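PDB 4TW5: Eps1p from Saccharomyces cerevisiae, which is a yeast member of the protein disulfide isomerase family, built on thioredoxin-like folds with CXXC cysteine pairs. Local coordinates for residues L27-F32 with L61-S66; P45-T50 with F65-C70. All coordinates share one frame; numbering follows the deposited sequence.

Interaction 1. Residues L27-F32 with L61-S66; sequences LHIIDF and LNITFS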
loop_
_atom_site.group_PDB
_atom_site.type_symbol
_atom_site.label_atom_id
_atom_site.label_comp_id
_atom_site.label_asym_id
_atom_site.label_seq_id
_atom_site.Cartn_x
_atom_site.Cartn_y
_atom_site.Cartn_z
ATOM N N LEU A 27 35.352 -29.722 18.008
ATOM C CA LEU A 27 35.589 -28.324 18.389
ATOM C C LEU A 27 36.314 -28.172 19.710
ATOM O O LEU A 27 36.154 -28.976 20.619
ATOM C CB LEU A 27 34.265 -27.566 18.464
ATOM C CG LEU A 27 33.512 -27.449 17.143
ATOM C CD1 LEU A 27 32.134 -26.833 17.315
ATOM C CD2 LEU A 27 34.343 -26.566 16.248
ATOM N N HIS A 28 37.134 -27.138 19.815
ATOM C CA HIS A 28 37.809 -26.853 21.067
ATOM C C HIS A 28 37.657 -25.405 21.453
ATOM O O HIS A 28 37.807 -24.512 20.620
ATOM C CB HIS A 28 39.276 -27.237 20.974
ATOM C CG HIS A 28 39.491 -28.710 21.029
ATOM N ND1 HIS A 28 39.261 -29.530 19.946
ATOM C CD2 HIS A 28 39.876 -29.521 22.043
ATOM C CE1 HIS A 28 39.503 -30.785 20.288
ATOM N NE2 HIS A 28 39.889 -30.803 21.553
ATOM N N ILE A 29 37.285 -25.174 22.705
ATOM C CA ILE A 29 37.251 -23.838 23.255
ATOM C C ILE A 29 38.418 -23.691 24.220
ATOM O O ILE A 29 38.416 -24.284 25.290
ATOM C CB ILE A 29 35.934 -23.551 23.969
ATOM C CG1 ILE A 29 34.751 -23.683 23.000
ATOM C CG2 ILE A 29 35.962 -22.178 24.557
ATOM C CD1 ILE A 29 33.422 -23.507 23.682
ATOM N N ILE A 30 39.428 -22.931 23.828
ATOM C CA ILE A 30 40.669 -22.922 24.577
ATOM C C ILE A 30 40.934 -21.624 25.326
ATOM O O ILE A 30 40.793 -20.524 24.782
ATOM C CB ILE A 30 41.865 -23.197 23.663
ATOM C CG1 ILE A 30 41.605 -24.446 22.822
ATOM C CG2 ILE A 30 43.143 -23.381 24.489
ATOM C CD1 ILE A 30 42.686 -24.726 21.780
ATOM N N ASP A 31 41.319 -21.769 26.591
ATOM C CA ASP A 31 41.709 -20.633 27.406
ATOM C C ASP A 31 43.233 -20.476 27.421
ATOM O O ASP A 31 43.930 -21.180 28.151
ATOM C CB ASP A 31 41.179 -20.774 28.839
ATOM C CG ASP A 31 41.777 -19.737 29.784
ATOM O OD1 ASP A 31 42.183 -18.655 29.310
ATOM O OD2 ASP A 31 41.850 -20.001 31.002
ATOM N N PHE A 32 43.743 -19.570 26.598
ATOM C CA PHE A 32 45.150 -19.200 26.664
ATOM C C PHE A 32 45.314 -18.254 27.842
ATOM O O PHE A 32 44.943 -17.083 27.772
ATOM C CB PHE A 32 45.620 -18.571 25.346
ATOM C CG PHE A 32 45.616 -19.541 24.200
ATOM C CD1 PHE A 32 44.462 -19.783 23.479
ATOM C CD2 PHE A 32 46.759 -20.253 23.883
ATOM C CE1 PHE A 32 44.462 -20.705 22.448
ATOM C CE2 PHE A 32 46.766 -21.171 22.854
ATOM C CZ PHE A 32 45.620 -21.396 22.134
ATOM N N LEU A 61 28.050 -33.248 21.665
ATOM C CA LEU A 61 28.215 -32.111 20.747
ATOM C C LEU A 61 29.588 -32.081 20.092
ATOM O O LEU A 61 29.826 -31.288 19.192
ATOM C CB LEU A 61 28.014 -30.784 21.481
ATOM C CG LEU A 61 26.668 -30.508 22.139
ATOM C CD1 LEU A 61 26.652 -29.065 22.609
ATOM C CD2 LEU A 61 25.512 -30.812 21.191
ATOM N N ASN A 62 30.494 -32.934 20.569
ATOM C CA ASN A 62 31.851 -33.000 20.030
ATOM C C ASN A 62 32.593 -31.683 20.275
ATOM O O ASN A 62 33.274 -31.154 19.403
ATOM C CB ASN A 62 31.806 -33.345 18.540
ATOM C CG ASN A 62 33.063 -33.991 18.065
ATOM O OD1 ASN A 62 34.046 -34.059 18.810
ATOM N ND2 ASN A 62 33.055 -34.480 16.815
ATOM N N ILE A 63 32.450 -31.153 21.489
ATOM C CA ILE A 63 33.088 -29.891 21.851
ATOM C C ILE A 63 33.836 -30.059 23.155
ATOM O O ILE A 63 33.291 -30.576 24.110
ATOM C CB ILE A 63 32.066 -28.740 22.026
ATOM C CG1 ILE A 63 31.226 -28.543 20.775
ATOM C CG2 ILE A 63 32.779 -27.455 22.376
ATOM C CD1 ILE A 63 30.065 -27.610 21.025
ATOM N N THR A 64 35.082 -29.606 23.196
ATOM C CA THR A 64 35.891 -29.791 24.381
ATOM C C THR A 64 36.416 -28.463 24.907
ATOM O O THR A 64 36.944 -27.658 24.153
ATOM C CB THR A 64 37.079 -30.737 24.090
ATOM O OG1 THR A 64 36.582 -32.042 23.824
ATOM C CG2 THR A 64 38.033 -30.820 25.290
ATOM N N PHE A 65 36.321 -28.243 26.213
ATOM C CA PHE A 65 37.007 -27.101 26.796
ATOM C C PHE A 65 38.425 -27.481 27.185
ATOM O O PHE A 65 38.644 -28.455 27.916
ATOM C CB PHE A 65 36.259 -26.583 28.006
ATOM C CG PHE A 65 34.972 -25.877 27.681
ATOM C CD1 PHE A 65 34.934 -24.495 27.574
ATOM C CD2 PHE A 65 33.794 -26.593 27.523
ATOM C CE1 PHE A 65 33.743 -23.839 27.301
ATOM C CE2 PHE A 65 32.602 -25.949 27.257
ATOM C CZ PHE A 65 32.574 -24.564 27.142
ATOM N N SER A 66 39.380 -26.684 26.713
ATOM C CA SER A 66 40.799 -26.918 26.954
ATOM C C SER A 66 41.498 -25.633 27.407
ATOM O O SER A 66 40.893 -24.566 27.449
ATOM C CB SER A 66 41.493 -27.438 25.702
ATOM O OG SER A 66 40.796 -28.532 25.150
#
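Leu-27 and Asn-62 open a parallel pairing of two neighbouring strands, with the amide N of Leu-27 2.9 Å from the carbonyl O of Asn-62 in a nearly straight bond (171° at the hydrogen). From there the backbone bonds alternate as parallel strands require: Thr-64 N gives to Leu-27 O, Ile-29 N to Thr-64 O, Ser-66 N to Ile-29 O at 3.0 Å, and Asp-31 N to Ser-66 O. CA-H...O contacts run between these bonds, among them His-28 CA to Thr-64 O at 3.3 Å.

Apolar contacts hold the face that carries Leu-27, Ile-29, Ile-63 and Phe-65. With CG1 anti to its carbonyl carbon (chi1 -60°), Ile-29 extends CD1 alongside the Phe-65 ring, 3.6 Å from Phe-65 CE1, while its CB and CG2 also approach Phe-65 CD1 and CE1. Leu-27 CB lies 3.9 Å from Ile-63 CG1. Helix 107-118 packs on this face through Phe-113 and Ala-114.

The face carrying His-28, Ile-30, Thr-64 and Ser-66 is mixed, though its side-chain contacts across the strands are van der Waals. The His-28 ring lies beside Thr-64, its CD2 3.7 Å from Thr-64 CB, and meets Ser-66 OG with its edge, CD2 to OG being 3.4 Å. His-28 NE2 is hydrogen-bonded to Glu-22, which may favour a protonated imidazole. Backbone bonds thus fix the parallel register, leaving side-chain chemistry to distinguish the two faces.

Interaction 2. Residues P45-T50 with F65-C70; sequences PVWMET and FSQVNC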
loop_
_atom_site.group_PDB
_atom_site.type_symbol
_atom_site.label_atom_id
_atom_site.label_comp_id
_atom_site.label_asym_id
_atom_site.label_seq_id
_atom_site.Cartn_x
_atom_site.Cartn_y
_atom_site.Cartn_z
ATOM N N PRO A 45 38.736 -20.746 38.385
ATOM C CA PRO A 45 37.741 -21.597 39.050
ATOM C C PRO A 45 36.419 -21.643 38.283
ATOM O O PRO A 45 35.680 -22.612 38.406
ATOM C CB PRO A 45 37.571 -20.934 40.416
ATOM C CG PRO A 45 37.877 -19.510 40.166
ATOM C CD PRO A 45 38.936 -19.473 39.105
ATOM N N VAL A 46 36.112 -20.587 37.537
ATOM C CA VAL A 46 34.934 -20.580 36.684
ATOM C C VAL A 46 35.086 -21.595 35.559
ATOM O O VAL A 46 34.151 -22.317 35.220
ATOM C CB VAL A 46 34.682 -19.177 36.095
ATOM C CG1 VAL A 46 33.884 -19.254 34.787
ATOM C CG2 VAL A 46 34.000 -18.295 37.120
ATOM N N TRP A 47 36.295 -21.682 35.024
ATOM C CA TRP A 47 36.586 -22.610 33.948
ATOM C C TRP A 47 36.372 -24.054 34.337
ATOM O O TRP A 47 35.783 -24.825 33.577
ATOM C CB TRP A 47 38.024 -22.441 33.486
ATOM C CG TRP A 47 38.271 -23.054 32.163
ATOM C CD1 TRP A 47 38.744 -24.308 31.919
ATOM C CD2 TRP A 47 38.080 -22.439 30.884
ATOM N NE1 TRP A 47 38.857 -24.510 30.569
ATOM C CE2 TRP A 47 38.456 -23.375 29.912
ATOM C CE3 TRP A 47 37.624 -21.181 30.472
ATOM C CZ2 TRP A 47 38.376 -23.109 28.540
ATOM C CZ3 TRP A 47 37.554 -20.910 29.115
ATOM C CH2 TRP A 47 37.925 -21.871 28.162
ATOM N N MET A 48 36.842 -24.417 35.525
ATOM C CA MET A 48 36.754 -25.798 35.961
ATOM C C MET A 48 35.334 -26.217 36.275
ATOM O O MET A 48 34.958 -27.367 36.071
ATOM C CB MET A 48 37.637 -26.020 37.184
ATOM C CG MET A 48 39.087 -25.673 36.950
ATOM S SD MET A 48 40.104 -25.942 38.404
ATOM C CE MET A 48 41.614 -25.117 37.894
ATOM N N GLU A 49 34.544 -25.303 36.811
ATOM C CA GLU A 49 33.133 -25.605 36.984
ATOM C C GLU A 49 32.443 -25.679 35.626
ATOM O O GLU A 49 31.504 -26.442 35.484
ATOM C CB GLU A 49 32.448 -24.623 37.920
ATOM C CG GLU A 49 32.320 -23.231 37.428
ATOM C CD GLU A 49 31.996 -22.302 38.564
ATOM O OE1 GLU A 49 31.567 -22.807 39.636
ATOM O OE2 GLU A 49 32.178 -21.081 38.386
ATOM N N THR A 50 32.859 -24.832 34.672
ATOM C CA THR A 50 32.323 -24.855 33.311
ATOM C C THR A 50 32.541 -26.246 32.739
ATOM O O THR A 50 31.597 -26.952 32.344
ATOM C CB THR A 50 33.013 -23.828 32.392
ATOM O OG1 THR A 50 32.695 -22.498 32.812
ATOM C CG2 THR A 50 32.584 -24.018 30.919
ATOM N N PHE A 65 36.321 -28.243 26.213
ATOM C CA PHE A 65 37.007 -27.101 26.796
ATOM C C PHE A 65 38.425 -27.481 27.185
ATOM O O PHE A 65 38.644 -28.455 27.916
ATOM C CB PHE A 65 36.259 -26.583 28.006
ATOM C CG PHE A 65 34.972 -25.877 27.681
ATOM C CD1 PHE A 65 34.934 -24.495 27.574
ATOM C CD2 PHE A 65 33.794 -26.593 27.523
ATOM C CE1 PHE A 65 33.743 -23.839 27.301
ATOM C CE2 PHE A 65 32.602 -25.949 27.257
ATOM C CZ PHE A 65 32.574 -24.564 27.142
ATOM N N SER A 66 39.380 -26.684 26.713
ATOM C CA SER A 66 40.799 -26.918 26.954
ATOM C C SER A 66 41.498 -25.633 27.407
ATOM O O SER A 66 40.893 -24.566 27.449
ATOM C CB SER A 66 41.493 -27.438 25.702
ATOM O OG SER A 66 40.796 -28.532 25.150
ATOM N N GLN A 67 42.779 -25.761 27.743
ATOM C CA GLN A 67 43.600 -24.660 28.212
ATOM C C GLN A 67 44.995 -24.774 27.688
ATOM O O GLN A 67 45.433 -25.846 27.302
ATOM C CB GLN A 67 43.670 -24.602 29.736
ATOM C CG GLN A 67 42.527 -23.910 30.403
ATOM C CD GLN A 67 42.613 -24.027 31.897
ATOM O OE1 GLN A 67 42.974 -25.076 32.431
ATOM N NE2 GLN A 67 42.312 -22.938 32.589
ATOM N N VAL A 68 45.674 -23.641 27.647
ATOM C CA VAL A 68 47.090 -23.588 27.345
ATOM C C VAL A 68 47.774 -22.623 28.324
ATOM O O VAL A 68 47.453 -21.430 28.340
ATOM C CB VAL A 68 47.357 -23.099 25.910
ATOM C CG1 VAL A 68 48.843 -22.881 25.719
ATOM C CG2 VAL A 68 46.851 -24.096 24.901
ATOM N N ASN A 69 48.685 -23.131 29.154
ATOM C CA ASN A 69 49.516 -22.253 29.982
ATOM C C ASN A 69 50.581 -21.621 29.092
ATOM O O ASN A 69 51.471 -22.312 28.598
ATOM C CB ASN A 69 50.145 -23.028 31.150
ATOM C CG ASN A 69 50.840 -22.116 32.163
ATOM O OD1 ASN A 69 51.497 -21.141 31.793
ATOM N ND2 ASN A 69 50.684 -22.428 33.447
ATOM N N CYS A 70 50.492 -20.310 28.884
ATOM C CA CYS A 70 51.368 -19.642 27.920
ATOM C C CYS A 70 52.729 -19.308 28.510
ATOM O O CYS A 70 53.592 -18.753 27.832
ATOM C CB CYS A 70 50.717 -18.364 27.393
ATOM S SG CYS A 70 49.280 -18.656 26.372
HETATM O O HOH W 1 39.940 -26.980 30.408
#
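Trp-47 reaches from helix 44-53 to the strand and inserts its indole between Phe-65 and Gln-67, which meet opposite faces of it. The helix places this ring with CG anti to the backbone N (chi1 -163°). On one face Phe-65 stands nearly upright: its edge is directed at the six-membered ring in a T-shaped pair, with centroids 5.6 Å apart and planes at 83°. The touching atoms are Phe-65 CD1 and Trp-47 CZ2, 3.8 Å apart.

Across the indole, Gln-67 runs past in the opposite direction, its amide plane only 5° from that of the ring. Its CG makes a CH-pi contact 4.1 Å from the centroid of the five-membered ring, and CD and NE2 continue over CD1. Gln-67 NE2 also has a weak hydrogen bond to Asp-31.

Thr-50, one helical turn after Trp-47, approaches Phe-65 at about a right angle. Its methyl CG2 sits over the phenyl face, 3.9 Å from the ring centroid, while OG1 turns back to bond Val-46 O at 2.8 Å. Val-46 O thus holds two donors, OG1 and the amide N of Thr-50; with the hydroxyl turned back into the helix, the methyl faces the phenyl ring.

On the Gln-67 side of the indole, Ser-66 O makes a close, oblique carbon-oxygen approach, 3.1 Å from Trp-47 CZ2. At the ring edge, in the indole plane, a water accepts from Trp-47 NE1 at 2.7 Å and donates weakly to Phe-65 O. With no direct hydrogen bond across the segments, this helix-on-sheet packing of the thioredoxin fold depends on aromatic and CH-pi contacts, and the water gives the buried indole N-H an acceptor, linking it weakly to the strand backbone.

Both contacts are buried in the same thioredoxin domain and share strand 63-69, but they use it differently. Interaction 1 joins it edge to edge to strand 27-33, within the sheet, and relies on direct backbone hydrogen bonds. Interaction 2 lays helix 44-53 against one face of that sheet, where side chains and a single water do the work. Their centres are about 9 Å apart, and Phe-65 and Ser-66 belong to both. They also touch directly: Ile-29 O is 3.5 Å from Trp-47 CZ2, and Asp-31 CB is 3.5 Å from Trp-47 CH2. Sheet pairing thus sets the platform on which the helix packs.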